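Local coordinates for BREX protein BrxA (Magnetospirillum magneticum, PDB 3BHW) that probably takes part in a type 1 BREX system, which protects bacteria against double-stranded DNA phage by blocking phage DNA replication, at residues 174-185 and 192-200. Sequence-based numbering, arbitrary orientation.
Sequences SVRISGEVMSYL and YVIRCIQVS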
# COMPACT_ATOMS: atom_id res chain seq x y z
N SER A 174 -6.87 8.27 14.07
CA SER A 174 -7.75 7.27 13.50
C SER A 174 -8.19 7.78 12.14
O SER A 174 -8.29 9.00 11.91
CB SER A 174 -8.94 7.01 14.42
OG SER A 174 -9.71 8.18 14.60
N VAL A 175 -8.44 6.83 11.24
CA VAL A 175 -8.90 7.13 9.90
C VAL A 175 -10.02 6.14 9.58
O VAL A 175 -9.86 4.93 9.75
CB VAL A 175 -7.76 7.02 8.86
CG1 VAL A 175 -6.74 8.14 9.05
CG2 VAL A 175 -7.08 5.65 8.92
N ARG A 176 -11.16 6.69 9.15
CA ARG A 176 -12.34 5.93 8.75
C ARG A 176 -12.19 5.51 7.30
O ARG A 176 -12.14 6.36 6.43
CB ARG A 176 -13.61 6.79 8.95
CG ARG A 176 -14.84 6.43 8.10
CD ARG A 176 -15.66 5.30 8.72
NE ARG A 176 -16.71 4.72 7.86
CZ ARG A 176 -17.13 5.18 6.68
NH1 ARG A 176 -16.63 6.29 6.14
NH2 ARG A 176 -18.10 4.53 6.04
N ILE A 177 -12.09 4.19 7.06
CA ILE A 177 -12.02 3.68 5.70
C ILE A 177 -13.41 3.75 5.06
O ILE A 177 -14.43 3.35 5.67
CB ILE A 177 -11.44 2.24 5.61
CG1 ILE A 177 -9.98 2.18 6.11
CG2 ILE A 177 -11.52 1.76 4.21
CD1 ILE A 177 -9.01 3.09 5.35
N SER A 178 -13.45 4.26 3.83
CA SER A 178 -14.69 4.47 3.15
C SER A 178 -15.48 3.17 3.04
O SER A 178 -14.93 2.09 2.83
CB SER A 178 -14.47 5.08 1.77
OG SER A 178 -13.91 4.14 0.92
N GLY A 179 -16.79 3.32 3.18
CA GLY A 179 -17.71 2.22 3.11
C GLY A 179 -17.62 1.53 1.76
O GLY A 179 -17.80 0.33 1.68
N GLU A 180 -17.32 2.29 0.71
CA GLU A 180 -17.17 1.72 -0.64
C GLU A 180 -15.97 0.77 -0.69
O GLU A 180 -16.02 -0.29 -1.26
CB GLU A 180 -16.91 2.85 -1.61
CG GLU A 180 -17.41 2.62 -3.00
CD GLU A 180 -17.47 3.92 -3.74
OE1 GLU A 180 -18.00 4.89 -3.16
OE2 GLU A 180 -16.97 3.98 -4.88
N VAL A 181 -14.88 1.16 -0.06
CA VAL A 181 -13.72 0.30 -0.08
C VAL A 181 -13.98 -0.94 0.77
O VAL A 181 -13.69 -2.08 0.34
CB VAL A 181 -12.51 1.08 0.41
CG1 VAL A 181 -11.38 0.10 0.82
CG2 VAL A 181 -12.10 2.10 -0.70
N MET A 182 -14.53 -0.72 1.95
CA MET A 182 -14.80 -1.84 2.86
C MET A 182 -15.78 -2.87 2.27
O MET A 182 -15.62 -4.08 2.52
CB MET A 182 -15.27 -1.38 4.26
CG MET A 182 -14.27 -0.56 5.09
SD MET A 182 -12.61 -1.36 5.37
CE MET A 182 -13.20 -2.95 5.94
N SER A 183 -16.78 -2.39 1.53
CA SER A 183 -17.77 -3.27 0.90
C SER A 183 -17.06 -4.14 -0.14
O SER A 183 -17.30 -5.36 -0.21
CB SER A 183 -18.96 -2.44 0.32
OG SER A 183 -19.95 -3.23 -0.34
N TYR A 184 -16.18 -3.53 -0.94
CA TYR A 184 -15.42 -4.30 -1.91
C TYR A 184 -14.59 -5.41 -1.23
O TYR A 184 -14.65 -6.56 -1.65
CB TYR A 184 -14.50 -3.40 -2.78
CG TYR A 184 -13.56 -4.21 -3.66
CD1 TYR A 184 -13.93 -4.63 -4.95
CD2 TYR A 184 -12.34 -4.68 -3.15
CE1 TYR A 184 -13.11 -5.44 -5.73
CE2 TYR A 184 -11.49 -5.49 -3.94
CZ TYR A 184 -11.90 -5.87 -5.22
OH TYR A 184 -11.08 -6.66 -5.99
N LEU A 185 -13.92 -5.05 -0.14
CA LEU A 185 -13.07 -6.00 0.60
C LEU A 185 -13.83 -7.16 1.22
O LEU A 185 -13.35 -8.29 1.14
CB LEU A 185 -12.24 -5.27 1.66
CG LEU A 185 -11.11 -4.34 1.20
CD1 LEU A 185 -10.57 -3.63 2.43
CD2 LEU A 185 -9.96 -5.03 0.34
N TYR A 192 -7.49 -10.74 5.19
CA TYR A 192 -6.22 -10.22 5.69
C TYR A 192 -6.19 -8.73 5.53
O TYR A 192 -5.81 -8.03 6.48
CB TYR A 192 -5.04 -10.87 4.98
CG TYR A 192 -3.66 -10.34 5.38
CD1 TYR A 192 -3.08 -10.78 6.57
CD2 TYR A 192 -2.94 -9.44 4.56
CE1 TYR A 192 -1.78 -10.33 6.96
CE2 TYR A 192 -1.67 -8.95 4.95
CZ TYR A 192 -1.11 -9.41 6.16
OH TYR A 192 0.15 -8.93 6.52
N VAL A 193 -6.55 -8.23 4.34
CA VAL A 193 -6.59 -6.75 4.16
C VAL A 193 -7.55 -6.07 5.17
O VAL A 193 -7.20 -5.08 5.82
CB VAL A 193 -6.85 -6.40 2.73
CG1 VAL A 193 -6.93 -4.89 2.56
CG2 VAL A 193 -5.78 -7.09 1.82
N ILE A 194 -8.70 -6.70 5.36
CA ILE A 194 -9.68 -6.18 6.29
C ILE A 194 -9.10 -5.96 7.67
O ILE A 194 -9.28 -4.89 8.26
CB ILE A 194 -10.95 -7.02 6.32
CG1 ILE A 194 -11.69 -6.90 4.97
CG2 ILE A 194 -11.85 -6.66 7.55
CD1 ILE A 194 -12.83 -7.88 4.70
N ARG A 195 -8.43 -6.98 8.18
CA ARG A 195 -7.83 -6.96 9.52
C ARG A 195 -6.76 -5.87 9.67
O ARG A 195 -6.63 -5.27 10.75
CB ARG A 195 -7.20 -8.34 9.81
CG ARG A 195 -6.92 -8.60 11.22
CD ARG A 195 -5.78 -9.70 11.33
NE ARG A 195 -5.48 -10.02 12.72
CZ ARG A 195 -6.32 -10.67 13.51
NH1 ARG A 195 -7.50 -11.06 13.03
NH2 ARG A 195 -5.99 -10.95 14.78
N CYS A 196 -6.00 -5.64 8.60
CA CYS A 196 -4.85 -4.71 8.63
C CYS A 196 -5.21 -3.27 8.31
O CYS A 196 -4.57 -2.36 8.81
CB CYS A 196 -3.79 -5.15 7.61
SG CYS A 196 -3.05 -6.81 7.93
N ILE A 197 -6.25 -3.07 7.49
CA ILE A 197 -6.52 -1.74 6.92
C ILE A 197 -7.17 -0.81 7.93
O ILE A 197 -7.03 0.44 7.83
CB ILE A 197 -7.42 -1.82 5.65
CG1 ILE A 197 -7.37 -0.50 4.90
CG2 ILE A 197 -8.87 -2.17 6.00
CD1 ILE A 197 -7.85 -0.58 3.52
N GLN A 198 -7.90 -1.39 8.88
CA GLN A 198 -8.63 -0.60 9.86
C GLN A 198 -8.11 -1.10 11.20
O GLN A 198 -8.44 -2.21 11.62
CB GLN A 198 -10.15 -0.78 9.74
CG GLN A 198 -10.98 0.24 10.57
CD GLN A 198 -11.26 1.56 9.85
OE1 GLN A 198 -12.04 1.60 8.89
NE2 GLN A 198 -10.63 2.65 10.31
N VAL A 199 -7.25 -0.29 11.82
CA VAL A 199 -6.62 -0.69 13.07
C VAL A 199 -6.86 0.36 14.15
O VAL A 199 -6.22 0.34 15.18
CB VAL A 199 -5.08 -0.93 12.92
CG1 VAL A 199 -4.78 -2.17 12.06
CG2 VAL A 199 -4.37 0.34 12.39
N SER A 200 -7.81 1.26 13.92
CA SER A 200 -8.13 2.31 14.89
C SER A 200 -9.60 2.27 15.29
O SER A 200 -10.23 1.21 15.28
CB SER A 200 -7.81 3.66 14.30
OG SER A 200 -8.79 3.99 13.32
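With CG trans to the backbone N (chi1 -169°) and a bend at chi2 (87°), the side chain of Q198 carries its carboxamide across to the extended loop at 175-177. There the amide uses both ends: I177 N donates to Q198 OE1 over 3.2 Å, in the carbonyl plane and on a lone pair, while Q198 NE2 reaches V175 O in a rather bent bond whose length, 2.5 Å, is doubtfully short. If the short contact is taken at face value, this pairing would hold the carboxamide from both ends. Beside it, I177 runs past Q198 in the opposite direction, and its CG1 lies 3.9 Å from I197 CG1, where the two isoleucines meet at a slant. Together the segments form a helical hairpin whose arms are helices 179-187 and 191-197, joined by a short turn; the helix segments 179-185 and 192-197 run roughly antiparallel, at 147°, with axes approaching to 10.3 Å, and the loops at their open ends are tied by Q198. Apolar side chains fill the hairpin. M182, its chain folded at chi2 and chi3, brings SD to 3.9 Å from I197 CG2. Nearer the turn, L185 lies at about a right angle to V193, with CD2 3.8 Å from V193 CG1, and its CB packs alongside I194 CG1 at 3.7 Å. V193 also rests on A92 and K96 of helix 83-97, and Q88 of the same helix accepts from S178 N. S178 is the N-cap of helix 179-187, where its OG receives a bond from V181 N at 3.3 Å.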